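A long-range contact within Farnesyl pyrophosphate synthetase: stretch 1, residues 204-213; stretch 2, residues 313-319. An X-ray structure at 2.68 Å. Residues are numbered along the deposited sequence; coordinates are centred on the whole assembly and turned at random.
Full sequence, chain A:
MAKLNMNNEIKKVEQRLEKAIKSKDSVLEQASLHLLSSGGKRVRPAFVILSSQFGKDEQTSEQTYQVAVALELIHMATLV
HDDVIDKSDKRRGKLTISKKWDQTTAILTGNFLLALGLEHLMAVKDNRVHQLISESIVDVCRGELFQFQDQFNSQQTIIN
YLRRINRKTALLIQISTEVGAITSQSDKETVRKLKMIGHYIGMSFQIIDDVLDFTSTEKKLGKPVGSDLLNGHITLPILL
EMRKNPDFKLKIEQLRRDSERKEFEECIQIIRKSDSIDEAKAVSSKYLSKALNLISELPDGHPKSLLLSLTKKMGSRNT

Stretch 1 204-213: SFQIIDDVLD
Stretch 2 313-319: KMGSRNT

A chain terminus with little regular structure can still be placed against a helix by apolar contact and by a charged side chain that reaches across. The last seven residues of this farnesyl pyrophosphate synthetase illustrate the principle. Residues 204-213 belong to a helix that begins earlier in the chain, and most of its phi/psi pairs lie near -60/-45; by Leu 212 they have shifted to -67/2. Successive turns are tied by bonds such as Ile 208 N to Ser 204 O (3.0 Å) and Leu 212 N to Ile 208 O (2.9 Å). Residues 313-315 are weakly bonded helix, after which the chain opens: Ser 316 lies at -84/52, Arg 317 at -118/172 and Asn 318 at -165/43. The two stretches run in the same sense, since the CA of Phe 205 lies 6.8 Å from the CA of Met 314 and the CA of Leu 212 lies 6.9 Å from the CA of Asn 318. No hydrogen bond crosses between them, and the 359 Å² buried, both sides summed, rests chiefly on Arg 317, Ile 208 and Leu 212.

Arg 317 is covered most. Its CA-to-CB bond points sideways, but the end of the side chain comes nearer the helix, with chi1 t (179°), chi2 at -126°, chi3 m (-44°) and chi4 at -177°. The guanidinium has an apolar neighbour over one face, Ile 208 CG2, which is 3.8 Å from Arg 317 NH1. At its edge, Asp 209 OD1 stands 3.6 Å from Arg 317 NH1, a long salt bridge in which opposite charges attract without close contact. Arg 317 NH1 also forms a salt bridge within its own stretch, 3.5 Å from Thr 319 OXT, so one nitrogen serves a helix carboxylate and the chain terminus alike. A weak hydrogen bond from Arg 317 NE to Met 314 O (3.4 Å) links the side chain back to the preceding turn.

Ile 208, chi1 m (-82°) and chi2 t (152°), points toward the tail. Its CD1 approaches Met 314 O at 3.6 Å and Gly 315 CA at 3.8 Å, so a methyl group packs directly on the backbone of Met 314 and Gly 315. One turn earlier, Phe 205 (chi1 t, chi2 56°) starts sideways, yet its ring end comes nearer. Met 314 has chi1 and chi2 both m and chi3 at 100°; its SD lies 4.2 Å from Phe 205 CD1 and 5.2 Å from the ring centroid, an oblique sulfur-aromatic contact.

Leu 212, one turn beyond Ile 208, also points toward the tail, with chi1 m (-68°) and chi2 t (-178°). Its CD1 is 3.5 Å from Asn 318 C and 3.4 Å from Thr 319 N; its CD2 is 3.9 Å from Asn 318 CA and 4.2 Å from Asn 318 CB, so both methyls lie against the tail's main chain. Asn 318 takes chi1 p (55°), and its side-chain end leads away from the helix.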

# COMPACT_ATOMS: atom_id res chain seq x y z
N SER A 204 -18.27 -7.14 -0.12
CA SER A 204 -18.67 -8.42 -0.67
C SER A 204 -17.47 -9.19 -1.25
O SER A 204 -17.33 -10.40 -1.07
CB SER A 204 -19.68 -8.21 -1.78
OG SER A 204 -19.63 -9.29 -2.69
N PHE A 205 -16.62 -8.44 -1.95
CA PHE A 205 -15.43 -8.95 -2.57
C PHE A 205 -14.65 -9.81 -1.59
O PHE A 205 -14.47 -11.01 -1.80
CB PHE A 205 -14.58 -7.75 -3.03
CG PHE A 205 -13.37 -8.13 -3.87
CD1 PHE A 205 -13.51 -8.87 -5.03
CD2 PHE A 205 -12.10 -7.70 -3.51
CE1 PHE A 205 -12.40 -9.16 -5.83
CE2 PHE A 205 -11.00 -7.98 -4.30
CZ PHE A 205 -11.15 -8.70 -5.45
N GLN A 206 -14.18 -9.17 -0.51
CA GLN A 206 -13.40 -9.82 0.54
C GLN A 206 -14.13 -10.98 1.22
O GLN A 206 -13.52 -12.00 1.51
CB GLN A 206 -12.98 -8.79 1.60
CG GLN A 206 -11.98 -9.32 2.65
CD GLN A 206 -10.71 -9.91 1.98
OE1 GLN A 206 -9.93 -9.18 1.35
NE2 GLN A 206 -10.52 -11.24 2.12
N ILE A 207 -15.41 -10.81 1.49
CA ILE A 207 -16.12 -11.88 2.15
C ILE A 207 -16.05 -13.12 1.27
O ILE A 207 -15.92 -14.24 1.75
CB ILE A 207 -17.58 -11.51 2.45
CG1 ILE A 207 -17.61 -10.39 3.50
CG2 ILE A 207 -18.32 -12.73 2.95
CD1 ILE A 207 -18.97 -9.93 3.92
N ILE A 208 -16.09 -12.91 -0.04
CA ILE A 208 -16.01 -14.03 -0.96
C ILE A 208 -14.65 -14.72 -0.88
O ILE A 208 -14.60 -15.94 -0.82
CB ILE A 208 -16.38 -13.60 -2.39
CG1 ILE A 208 -17.90 -13.59 -2.50
CG2 ILE A 208 -15.76 -14.53 -3.43
CD1 ILE A 208 -18.43 -12.60 -3.51
N ASP A 209 -13.57 -13.95 -0.87
CA ASP A 209 -12.24 -14.55 -0.72
C ASP A 209 -12.21 -15.52 0.48
O ASP A 209 -11.77 -16.66 0.37
CB ASP A 209 -11.18 -13.47 -0.44
CG ASP A 209 -10.63 -12.83 -1.69
OD1 ASP A 209 -11.42 -12.34 -2.54
OD2 ASP A 209 -9.39 -12.78 -1.81
N ASP A 210 -12.68 -15.04 1.63
CA ASP A 210 -12.67 -15.83 2.85
C ASP A 210 -13.48 -17.07 2.75
O ASP A 210 -13.16 -18.08 3.36
CB ASP A 210 -13.13 -14.99 4.04
CG ASP A 210 -12.23 -13.81 4.31
OD1 ASP A 210 -11.08 -13.78 3.76
OD2 ASP A 210 -12.67 -12.91 5.06
N VAL A 211 -14.55 -17.01 1.99
CA VAL A 211 -15.33 -18.22 1.85
C VAL A 211 -14.55 -19.17 0.94
O VAL A 211 -14.41 -20.34 1.26
CB VAL A 211 -16.73 -17.93 1.26
CG1 VAL A 211 -17.49 -19.23 1.09
CG2 VAL A 211 -17.49 -17.01 2.18
N LEU A 212 -13.99 -18.65 -0.15
CA LEU A 212 -13.24 -19.47 -1.09
C LEU A 212 -11.94 -20.03 -0.55
O LEU A 212 -11.19 -20.70 -1.25
CB LEU A 212 -12.94 -18.69 -2.36
CG LEU A 212 -14.05 -18.27 -3.32
CD1 LEU A 212 -13.41 -17.54 -4.51
CD2 LEU A 212 -14.83 -19.46 -3.78
N ASP A 213 -11.64 -19.76 0.70
CA ASP A 213 -10.40 -20.26 1.25
C ASP A 213 -10.66 -21.64 1.84
O ASP A 213 -9.73 -22.38 2.15
CB ASP A 213 -9.85 -19.29 2.31
CG ASP A 213 -8.33 -19.26 2.34
OD1 ASP A 213 -7.73 -20.12 3.03
OD2 ASP A 213 -7.74 -18.39 1.66
N LYS A 313 -21.03 -10.32 -11.66
CA LYS A 313 -20.09 -11.42 -11.77
C LYS A 313 -19.38 -11.41 -10.41
O LYS A 313 -19.33 -12.43 -9.71
CB LYS A 313 -19.09 -11.19 -12.93
CG LYS A 313 -19.76 -11.16 -14.30
CD LYS A 313 -18.80 -11.47 -15.45
CE LYS A 313 -19.59 -11.66 -16.77
NZ LYS A 313 -18.80 -12.25 -17.92
N MET A 314 -18.89 -10.23 -10.01
CA MET A 314 -18.21 -10.05 -8.73
C MET A 314 -18.73 -11.02 -7.66
O MET A 314 -17.94 -11.64 -6.95
CB MET A 314 -18.40 -8.63 -8.19
CG MET A 314 -17.45 -7.59 -8.75
SD MET A 314 -15.73 -7.97 -8.46
CE MET A 314 -15.30 -8.66 -10.06
N GLY A 315 -20.05 -11.13 -7.56
CA GLY A 315 -20.64 -12.00 -6.56
C GLY A 315 -20.84 -13.42 -7.01
O GLY A 315 -20.61 -14.36 -6.25
N SER A 316 -21.30 -13.60 -8.24
CA SER A 316 -21.50 -14.94 -8.77
C SER A 316 -20.16 -15.42 -9.32
O SER A 316 -20.06 -15.86 -10.47
CB SER A 316 -22.55 -14.92 -9.88
OG SER A 316 -22.64 -16.20 -10.48
N ARG A 317 -19.14 -15.32 -8.48
CA ARG A 317 -17.77 -15.70 -8.83
C ARG A 317 -17.32 -16.83 -7.92
O ARG A 317 -18.01 -17.19 -6.97
CB ARG A 317 -16.85 -14.50 -8.65
CG ARG A 317 -15.38 -14.74 -8.94
CD ARG A 317 -14.50 -14.33 -7.77
NE ARG A 317 -14.88 -13.04 -7.19
CZ ARG A 317 -14.24 -12.42 -6.20
NH1 ARG A 317 -13.15 -12.95 -5.65
NH2 ARG A 317 -14.70 -11.27 -5.75
N ASN A 318 -16.15 -17.38 -8.24
CA ASN A 318 -15.58 -18.46 -7.46
C ASN A 318 -14.10 -18.71 -7.76
O ASN A 318 -13.66 -19.86 -7.87
CB ASN A 318 -16.39 -19.76 -7.62
CG ASN A 318 -16.55 -20.19 -9.08
OD1 ASN A 318 -15.57 -20.38 -9.80
ND2 ASN A 318 -17.80 -20.36 -9.51
N THR A 319 -13.33 -17.63 -7.90
CA THR A 319 -11.89 -17.73 -8.14
C THR A 319 -11.27 -16.35 -8.39
O THR A 319 -10.28 -16.26 -9.14
CB THR A 319 -11.59 -18.67 -9.35
OG1 THR A 319 -10.20 -19.02 -9.36
CG2 THR A 319 -11.97 -17.99 -10.67
OXT THR A 319 -11.77 -15.37 -7.79